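Local atomic coordinates of prepilin-like protein (Thermus thermophilus, PDB entry 6QVF), a protein that probably acts in natural competence as a type IV pilin-like DNA receptor associated with the tip of a pilus. Residues Phe58-Val61 / Asp62-Ser66. Residues are numbered along the deposited sequence; the frame is centred on the assembly and turned at random.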
loop_
_atom_site.group_PDB
_atom_site.type_symbol
_atom_site.label_atom_id
_atom_site.label_comp_id
_atom_site.label_asym_id
_atom_site.label_seq_id
_atom_site.Cartn_x
_atom_site.Cartn_y
_atom_site.Cartn_z
ATOM N N PHE B 58 17.129 11.594 -12.348
ATOM C CA PHE B 58 16.074 10.709 -11.842
ATOM C C PHE B 58 14.804 11.499 -11.526
ATOM O O PHE B 58 14.832 12.403 -10.712
ATOM C CB PHE B 58 16.526 9.993 -10.567
ATOM C CG PHE B 58 17.735 9.119 -10.744
ATOM C CD1 PHE B 58 17.606 7.879 -11.313
ATOM C CD2 PHE B 58 19.005 9.537 -10.380
ATOM C CE1 PHE B 58 18.695 7.053 -11.481
ATOM C CE2 PHE B 58 20.101 8.709 -10.574
ATOM C CZ PHE B 58 19.938 7.474 -11.131
ATOM N N TYR B 59 13.706 11.105 -12.153
ATOM C CA TYR B 59 12.426 11.730 -11.863
ATOM C C TYR B 59 12.028 11.495 -10.397
ATOM O O TYR B 59 11.168 12.209 -9.888
ATOM C CB TYR B 59 11.340 11.241 -12.820
ATOM C CG TYR B 59 11.357 11.907 -14.169
ATOM C CD1 TYR B 59 12.415 11.715 -15.043
ATOM C CD2 TYR B 59 10.394 12.823 -14.528
ATOM C CE1 TYR B 59 12.449 12.332 -16.287
ATOM C CE2 TYR B 59 10.396 13.429 -15.779
ATOM C CZ TYR B 59 11.453 13.216 -16.648
ATOM O OH TYR B 59 11.499 13.844 -17.868
ATOM N N PHE B 60 12.583 10.457 -9.777
ATOM C CA PHE B 60 12.333 10.203 -8.355
ATOM C C PHE B 60 12.484 11.513 -7.569
ATOM O O PHE B 60 11.685 11.837 -6.674
ATOM C CB PHE B 60 13.264 9.115 -7.834
ATOM C CG PHE B 60 13.065 8.819 -6.379
ATOM C CD1 PHE B 60 13.643 9.622 -5.403
ATOM C CD2 PHE B 60 12.237 7.779 -6.004
ATOM C CE1 PHE B 60 13.397 9.373 -4.057
ATOM C CE2 PHE B 60 12.048 7.505 -4.650
ATOM C CZ PHE B 60 12.612 8.304 -3.698
ATOM N N VAL B 61 13.555 12.248 -7.867
ATOM C CA VAL B 61 13.840 13.500 -7.142
ATOM C C VAL B 61 12.719 14.513 -7.344
ATOM O O VAL B 61 12.266 15.157 -6.387
ATOM C CB VAL B 61 15.196 14.078 -7.583
ATOM C CG1 VAL B 61 15.519 15.401 -6.899
ATOM C CG2 VAL B 61 16.314 13.078 -7.373
ATOM N N ASP B 62 12.282 14.687 -8.592
ATOM C CA ASP B 62 11.239 15.621 -8.916
ATOM C C ASP B 62 9.951 15.266 -8.172
ATOM O O ASP B 62 9.336 16.128 -7.544
ATOM C CB ASP B 62 11.004 15.706 -10.418
ATOM C CG ASP B 62 12.299 16.090 -11.109
ATOM O OD1 ASP B 62 12.637 17.283 -11.068
ATOM O OD2 ASP B 62 12.997 15.167 -11.598
ATOM N N TYR B 63 9.566 14.001 -8.214
ATOM C CA TYR B 63 8.303 13.629 -7.552
ATOM C C TYR B 63 8.447 13.744 -6.029
ATOM O O TYR B 63 7.501 14.207 -5.353
ATOM C CB TYR B 63 7.861 12.221 -7.950
ATOM C CG TYR B 63 7.230 12.186 -9.322
ATOM C CD1 TYR B 63 5.953 12.673 -9.520
ATOM C CD2 TYR B 63 7.892 11.635 -10.413
ATOM C CE1 TYR B 63 5.377 12.694 -10.773
ATOM C CE2 TYR B 63 7.315 11.626 -11.664
ATOM C CZ TYR B 63 6.053 12.144 -11.846
ATOM O OH TYR B 63 5.498 12.116 -13.091
ATOM N N TYR B 64 9.567 13.272 -5.474
ATOM C CA TYR B 64 9.788 13.283 -4.027
ATOM C C TYR B 64 9.673 14.708 -3.471
ATOM O O TYR B 64 8.974 14.912 -2.479
ATOM C CB TYR B 64 11.137 12.670 -3.652
ATOM C CG TYR B 64 11.374 12.658 -2.163
ATOM C CD1 TYR B 64 10.782 11.720 -1.340
ATOM C CD2 TYR B 64 12.117 13.658 -1.548
ATOM C CE1 TYR B 64 10.929 11.749 0.038
ATOM C CE2 TYR B 64 12.262 13.689 -0.171
ATOM C CZ TYR B 64 11.669 12.744 0.629
ATOM O OH TYR B 64 11.758 12.829 1.999
ATOM N N PHE B 65 10.343 15.676 -4.099
ATOM C CA PHE B 65 10.361 17.027 -3.591
ATOM C C PHE B 65 9.174 17.880 -4.077
ATOM O O PHE B 65 8.931 18.965 -3.487
ATOM C CB PHE B 65 11.694 17.707 -3.913
ATOM C CG PHE B 65 12.819 17.164 -3.074
ATOM C CD1 PHE B 65 12.914 17.472 -1.727
ATOM C CD2 PHE B 65 13.799 16.364 -3.637
ATOM C CE1 PHE B 65 13.956 16.983 -0.956
ATOM C CE2 PHE B 65 14.823 15.875 -2.857
ATOM C CZ PHE B 65 14.913 16.179 -1.528
ATOM N N SER B 66 8.427 17.449 -5.099
ATOM C CA SER B 66 7.343 18.274 -5.631
ATOM C C SER B 66 5.979 17.888 -5.080
ATOM O O SER B 66 5.077 18.669 -5.199
ATOM C CB SER B 66 7.274 18.220 -7.130
ATOM O OG SER B 66 8.515 18.630 -7.709
#
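F60 and Y64 both hold CG opposite the backbone N (chi1 179° and -179°), which lays the two side chains alongside each other, pointing the same way from the short helix 59-66. F60 CE1 therefore comes 4.0 Å from Y64 CB. V61 sends CG1 to F65 CD2 at 3.8 Å, the two side chains meeting at a slant. Y64 CD2 lies over the centre of the F65 ring, 3.6 Å above its plane, and V61 O sits at the ring's edge. Y59 and Y63 form the third pair, with Y63 CE2 approaching Y59 CB at 4.2 Å. Three pairs four residues apart, on about two turns of helix, show how i to i+4 spacing brings side chains together. Three backbone bonds set this spacing: Y63 N to Y59 O at 2.9 Å, nearly straight at 169°, then Y64 N to F60 O and F65 N to V61 O. Near the C-terminal end, S66 OG folds back to donate to D62 O over 2.6 Å. F60 touches both V29 of helix 2-30 and V118 of strand 117-125, which Y64 also meets, so the contact lies between the N-terminal helix and the antiparallel four-stranded sheet. The buried carboxylate of D62, at the first turn, forms salt bridges to R78 through OD1 and to R86 through OD2; R86 also makes a cation-pi contact with Y59, Y59 OH is hydrogen-bonded to E33 OE1, and Y64 OH accepts a hydrogen bond from the backbone N of R162. The two arginines probably favour the ionised carboxylate and offset the nearby carbonyl F58 O, 3.4 Å from D62 OD2.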